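Local coordinates for IL-4-inducing protein (Schistosoma mansoni, PDB 4EL6) that triggers interleukin-4 release from basophils without antigen, binding IgE through a fold of the beta/gamma-crystallin superfamily, at residues 51-63 against 67-78. Residues are numbered along the deposited sequence; the frame is centred on the assembly and turned at random. Where two conformers were deposited one is given.
Sequences ERPYWYLFDNVNY and ITGLGHGTCIDD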
loop_
_atom_site.group_PDB
_atom_site.type_symbol
_atom_site.label_atom_id
_atom_site.label_comp_id
_atom_site.label_asym_id
_atom_site.label_seq_id
_atom_site.Cartn_x
_atom_site.Cartn_y
_atom_site.Cartn_z
ATOM N N GLU A 51 -0.119 -14.084 8.538
ATOM C CA GLU A 51 1.266 -14.474 8.194
ATOM C C GLU A 51 2.076 -13.168 7.975
ATOM O O GLU A 51 2.181 -12.250 8.892
ATOM C CB GLU A 51 1.223 -15.443 6.961
ATOM C CG GLU A 51 2.543 -16.013 6.418
ATOM C CD GLU A 51 3.562 -16.452 7.489
ATOM O OE1 GLU A 51 3.175 -16.847 8.621
ATOM O OE2 GLU A 51 4.786 -16.421 7.187
ATOM N N ARG A 52 2.552 -13.034 6.743
ATOM C CA ARG A 52 3.193 -11.834 6.322
ATOM C C ARG A 52 2.147 -11.001 5.610
ATOM O O ARG A 52 1.509 -11.483 4.670
ATOM C CB ARG A 52 4.374 -12.177 5.432
ATOM C CG ARG A 52 5.337 -13.137 6.151
ATOM C CD ARG A 52 6.367 -13.749 5.238
ATOM N NE ARG A 52 5.798 -14.742 4.340
ATOM C CZ ARG A 52 6.344 -15.093 3.175
ATOM N NH1 ARG A 52 7.466 -14.524 2.737
ATOM N NH2 ARG A 52 5.758 -16.009 2.425
ATOM N N PRO A 53 1.968 -9.740 6.062
ATOM C CA PRO A 53 1.071 -8.845 5.350
ATOM C C PRO A 53 1.595 -8.502 3.962
ATOM O O PRO A 53 2.812 -8.519 3.696
ATOM C CB PRO A 53 1.046 -7.606 6.205
ATOM C CG PRO A 53 2.306 -7.649 6.993
ATOM C CD PRO A 53 2.589 -9.091 7.215
ATOM N N TYR A 54 0.656 -8.301 3.031
ATOM C CA TYR A 54 1.018 -7.844 1.684
ATOM C C TYR A 54 -0.054 -6.858 1.276
ATOM O O TYR A 54 -1.219 -7.152 1.472
ATOM C CB TYR A 54 1.102 -8.998 0.656
ATOM C CG TYR A 54 1.789 -8.570 -0.618
ATOM C CD1 TYR A 54 1.081 -7.947 -1.646
ATOM C CD2 TYR A 54 3.123 -8.797 -0.821
ATOM C CE1 TYR A 54 1.693 -7.496 -2.777
ATOM C CE2 TYR A 54 3.765 -8.374 -1.964
ATOM C CZ TYR A 54 3.026 -7.741 -2.968
ATOM O OH TYR A 54 3.644 -7.301 -4.081
ATOM N N TRP A 55 0.329 -5.697 0.731
ATOM C CA TRP A 55 -0.642 -4.652 0.443
ATOM C C TRP A 55 -0.647 -4.295 -1.027
ATOM O O TRP A 55 0.407 -4.170 -1.633
ATOM C CB TRP A 55 -0.339 -3.422 1.261
ATOM C CG TRP A 55 -0.548 -3.567 2.745
ATOM C CD1 TRP A 55 0.316 -4.133 3.695
ATOM C CD2 TRP A 55 -1.715 -3.160 3.462
ATOM N NE1 TRP A 55 -0.269 -4.087 4.968
ATOM C CE2 TRP A 55 -1.469 -3.465 4.881
ATOM C CE3 TRP A 55 -2.916 -2.502 3.102
ATOM C CZ2 TRP A 55 -2.390 -3.112 5.842
ATOM C CZ3 TRP A 55 -3.812 -2.160 4.122
ATOM C CH2 TRP A 55 -3.528 -2.499 5.446
ATOM N N TYR A 56 -1.828 -4.156 -1.630
ATOM C CA TYR A 56 -1.976 -3.620 -2.976
ATOM C C TYR A 56 -2.597 -2.232 -2.952
ATOM O O TYR A 56 -3.628 -1.956 -2.289
ATOM C CB TYR A 56 -2.865 -4.551 -3.792
ATOM C CG TYR A 56 -2.157 -5.786 -4.289
ATOM C CD1 TYR A 56 -1.092 -5.662 -5.168
ATOM C CD2 TYR A 56 -2.541 -7.063 -3.851
ATOM C CE1 TYR A 56 -0.444 -6.795 -5.643
ATOM C CE2 TYR A 56 -1.837 -8.167 -4.308
ATOM C CZ TYR A 56 -0.868 -7.999 -5.241
ATOM O OH TYR A 56 -0.199 -9.125 -5.702
ATOM N N LEU A 57 -1.966 -1.327 -3.684
ATOM C CA LEU A 57 -2.467 0.036 -3.900
ATOM C C LEU A 57 -2.905 0.187 -5.339
ATOM O O LEU A 57 -2.226 -0.327 -6.236
ATOM C CB LEU A 57 -1.364 1.068 -3.692
ATOM C CG LEU A 57 -0.450 0.876 -2.530
ATOM C CD1 LEU A 57 0.602 1.954 -2.380
ATOM C CD2 LEU A 57 -1.198 0.789 -1.306
ATOM N N PHE A 58 -4.045 0.830 -5.575
ATOM C CA PHE A 58 -4.655 0.939 -6.843
ATOM C C PHE A 58 -4.943 2.381 -7.210
ATOM O O PHE A 58 -5.284 3.189 -6.316
ATOM C CB PHE A 58 -6.041 0.241 -6.786
ATOM C CG PHE A 58 -5.951 -1.222 -6.535
ATOM C CD1 PHE A 58 -5.917 -1.702 -5.226
ATOM C CD2 PHE A 58 -5.950 -2.156 -7.605
ATOM C CE1 PHE A 58 -5.904 -3.057 -4.984
ATOM C CE2 PHE A 58 -5.885 -3.510 -7.352
ATOM C CZ PHE A 58 -5.813 -3.960 -6.052
ATOM N N ASP A 59 -4.861 2.746 -8.515
ATOM C CA ASP A 59 -5.147 4.134 -8.891
ATOM C C ASP A 59 -6.601 4.353 -9.298
ATOM O O ASP A 59 -6.932 5.466 -9.699
ATOM C CB ASP A 59 -4.176 4.687 -9.945
ATOM C CG ASP A 59 -4.580 4.324 -11.401
ATOM O OD1 ASP A 59 -5.310 3.336 -11.646
ATOM O OD2 ASP A 59 -4.137 5.083 -12.320
ATOM N N ASN A 60 -7.476 3.337 -9.112
ATOM C CA ASN A 60 -8.907 3.572 -9.262
ATOM C C ASN A 60 -9.601 2.905 -8.148
ATOM O O ASN A 60 -8.979 2.246 -7.318
ATOM C CB ASN A 60 -9.343 3.068 -10.604
ATOM C CG ASN A 60 -10.644 3.656 -11.058
ATOM O OD1 ASN A 60 -11.303 4.453 -10.397
ATOM N ND2 ASN A 60 -10.990 3.298 -12.276
ATOM N N VAL A 61 -10.846 3.257 -7.970
ATOM C CA VAL A 61 -11.641 2.678 -6.865
ATOM C C VAL A 61 -11.974 1.189 -7.092
ATOM O O VAL A 61 -11.821 0.617 -8.198
ATOM C CB VAL A 61 -12.928 3.504 -6.653
ATOM C CG1 VAL A 61 -12.624 4.963 -6.354
ATOM C CG2 VAL A 61 -13.846 3.330 -7.863
ATOM N N ASN A 62 -12.359 0.533 -6.005
ATOM C CA ASN A 62 -12.824 -0.823 -6.049
ATOM C C ASN A 62 -11.794 -1.800 -6.653
ATOM O O ASN A 62 -12.153 -2.753 -7.323
ATOM C CB ASN A 62 -14.200 -0.903 -6.688
ATOM C CG ASN A 62 -15.256 -0.083 -5.891
ATOM O OD1 ASN A 62 -15.173 0.073 -4.678
ATOM N ND2 ASN A 62 -16.149 0.490 -6.612
ATOM N N TYR A 63 -10.529 -1.538 -6.338
ATOM C CA TYR A 63 -9.431 -2.490 -6.585
ATOM C C TYR A 63 -9.318 -2.700 -8.077
ATOM O O TYR A 63 -9.137 -3.813 -8.542
ATOM C CB TYR A 63 -9.660 -3.775 -5.808
ATOM C CG TYR A 63 -10.141 -3.495 -4.385
ATOM C CD1 TYR A 63 -9.335 -2.782 -3.481
ATOM C CD2 TYR A 63 -11.381 -3.932 -3.966
ATOM C CE1 TYR A 63 -9.790 -2.490 -2.205
ATOM C CE2 TYR A 63 -11.858 -3.608 -2.647
ATOM C CZ TYR A 63 -11.056 -2.911 -1.800
ATOM O OH TYR A 63 -11.399 -2.633 -0.500
ATOM N N ILE A 67 -1.763 -1.034 -10.363
ATOM C CA ILE A 67 -1.541 -1.799 -9.137
ATOM C C ILE A 67 -0.077 -1.710 -8.754
ATOM O O ILE A 67 0.816 -2.062 -9.564
ATOM C CB ILE A 67 -1.895 -3.272 -9.297
ATOM C CG1 ILE A 67 -3.276 -3.400 -9.928
ATOM C CG2 ILE A 67 -1.767 -4.004 -7.938
ATOM C CD1 ILE A 67 -3.707 -4.849 -10.099
ATOM N N THR A 68 0.169 -1.313 -7.475
ATOM C CA THR A 68 1.492 -1.309 -6.905
ATOM C C THR A 68 1.366 -2.102 -5.624
ATOM O O THR A 68 0.601 -1.728 -4.701
ATOM C CB THR A 68 1.904 0.120 -6.648
ATOM O OG1 THR A 68 2.149 0.763 -7.903
ATOM C CG2 THR A 68 3.195 0.220 -5.765
ATOM N N GLY A 69 2.167 -3.179 -5.486
ATOM C CA GLY A 69 2.114 -4.043 -4.359
ATOM C C GLY A 69 3.376 -3.902 -3.516
ATOM O O GLY A 69 4.423 -3.542 -4.036
ATOM N N LEU A 70 3.220 -4.106 -2.208
ATOM C CA LEU A 70 4.314 -3.978 -1.232
ATOM C C LEU A 70 4.169 -5.090 -0.239
ATOM O O LEU A 70 3.099 -5.292 0.387
ATOM C CB LEU A 70 4.291 -2.676 -0.399
ATOM C CG LEU A 70 4.355 -1.330 -1.073
ATOM C CD1 LEU A 70 3.019 -0.763 -1.483
ATOM C CD2 LEU A 70 5.041 -0.434 -0.021
ATOM N N GLY A 71 5.240 -5.842 -0.131
ATOM C CA GLY A 71 5.369 -6.842 0.936
ATOM C C GLY A 71 5.934 -6.317 2.262
ATOM O O GLY A 71 6.345 -5.165 2.409
ATOM N N HIS A 72 5.948 -7.181 3.285
ATOM C CA HIS A 72 6.403 -6.745 4.550
ATOM C C HIS A 72 7.877 -6.388 4.456
ATOM O O HIS A 72 8.702 -7.058 3.763
ATOM C CB HIS A 72 6.222 -7.800 5.651
ATOM C CG HIS A 72 7.204 -8.931 5.587
ATOM N ND1 HIS A 72 8.183 -9.112 6.542
ATOM C CD2 HIS A 72 7.379 -9.954 4.638
ATOM C CE1 HIS A 72 8.928 -10.183 6.199
ATOM N NE2 HIS A 72 8.454 -10.696 5.042
ATOM N N GLY A 73 8.167 -5.320 5.177
ATOM C CA GLY A 73 9.511 -4.735 5.239
ATOM C C GLY A 73 9.876 -3.872 4.028
ATOM O O GLY A 73 10.960 -3.314 4.020
ATOM N N THR A 74 9.010 -3.717 3.035
ATOM C CA THR A 74 9.296 -2.907 1.850
ATOM C C THR A 74 8.858 -1.429 2.113
ATOM O O THR A 74 7.744 -1.189 2.664
ATOM C CB THR A 74 8.552 -3.469 0.618
ATOM O OG1 THR A 74 9.225 -4.710 0.291
ATOM C CG2 THR A 74 8.620 -2.495 -0.653
ATOM N N CYS A 75 9.718 -0.475 1.719
ATOM C CA CYS A 75 9.316 0.925 1.524
ATOM C C CYS A 75 9.444 1.344 0.052
ATOM O O CYS A 75 10.381 0.855 -0.689
ATOM C CB CYS A 75 10.192 1.871 2.334
ATOM S SG CYS A 75 9.956 1.702 4.107
ATOM N N ILE A 76 8.475 2.111 -0.435
ATOM C CA ILE A 76 8.701 2.889 -1.624
ATOM C C ILE A 76 9.139 4.294 -1.222
ATOM O O ILE A 76 8.366 5.071 -0.699
ATOM C CB ILE A 76 7.464 2.896 -2.540
ATOM C CG1 ILE A 76 7.114 1.461 -2.911
ATOM C CG2 ILE A 76 7.778 3.786 -3.743
ATOM C CD1 ILE A 76 5.800 1.351 -3.585
ATOM N N ASP A 77 10.447 4.584 -1.370
ATOM C CA ASP A 77 10.964 5.806 -0.814
ATOM C C ASP A 77 10.494 7.077 -1.521
ATOM O O ASP A 77 10.505 8.159 -0.935
ATOM C CB ASP A 77 12.507 5.752 -0.893
ATOM C CG ASP A 77 13.132 4.780 0.083
ATOM O OD1 ASP A 77 12.550 4.488 1.172
ATOM O OD2 ASP A 77 14.284 4.373 -0.243
ATOM N N ASP A 78 10.197 6.958 -2.795
ATOM C CA ASP A 78 9.629 8.123 -3.530
ATOM C C ASP A 78 8.440 7.673 -4.366
ATOM O O ASP A 78 8.535 7.229 -5.530
ATOM C CB ASP A 78 10.640 8.882 -4.398
ATOM C CG ASP A 78 10.038 10.104 -5.017
ATOM O OD1 ASP A 78 8.778 10.299 -4.934
ATOM O OD2 ASP A 78 10.841 10.966 -5.456
HETATM O O HOH W 1 4.920 -9.786 2.617
#
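Tyr54 lays its ring over the backbone of Gly69, Leu70 and Gly71, where it can be followed atom by atom. With CG anti to the backbone N (chi1 -166°), the ring leans from CB over the partner strand, and contacts begin at CG: CG and CD1 sit by Leu70 O, CD2 meets Gly71 CA at 3.5 Å, CE2 approaches Gly71 N, CE1 reaches Leu70 N and Gly69 CA, CZ lies by Leu70 N and Gly69 C, and OH ends 3.5 Å from Gly69 C. Leu70 O lies over the ring centre, 3.6 Å from its plane. Gly69 and Gly71 present bare CA atoms to the ring.

The strands, 52-58 and 67-71, form an antiparallel hairpin, their N-to-C directions 160° apart. Trp55 pairs with Leu70 and Leu57 with Thr68, each through two backbone hydrogen bonds; that from Trp55 N to Leu70 O is nearly straight (172°). On the face opposite Tyr54, Leu57 CD1 meets Leu70 CD1 at 3.7 Å, and Leu57 and Trp55 reach Leu9 of strand 9-12, in the chain's other sheet.

Toward the Pro53-His72 end of the pair, a water bridges Pro53 O (2.7 Å) and His72 N, and Arg52 CG lies over one face of the His72 imidazole, whose ND1 is hydrogen-bonded to Val45 N. Backbone bonds thus set the register of this crystallin-type hairpin, while its two faces differ in chemistry: Leu57 and Leu70 make an apolar contact on one, and on the other an aromatic ring lies over a backbone carbonyl.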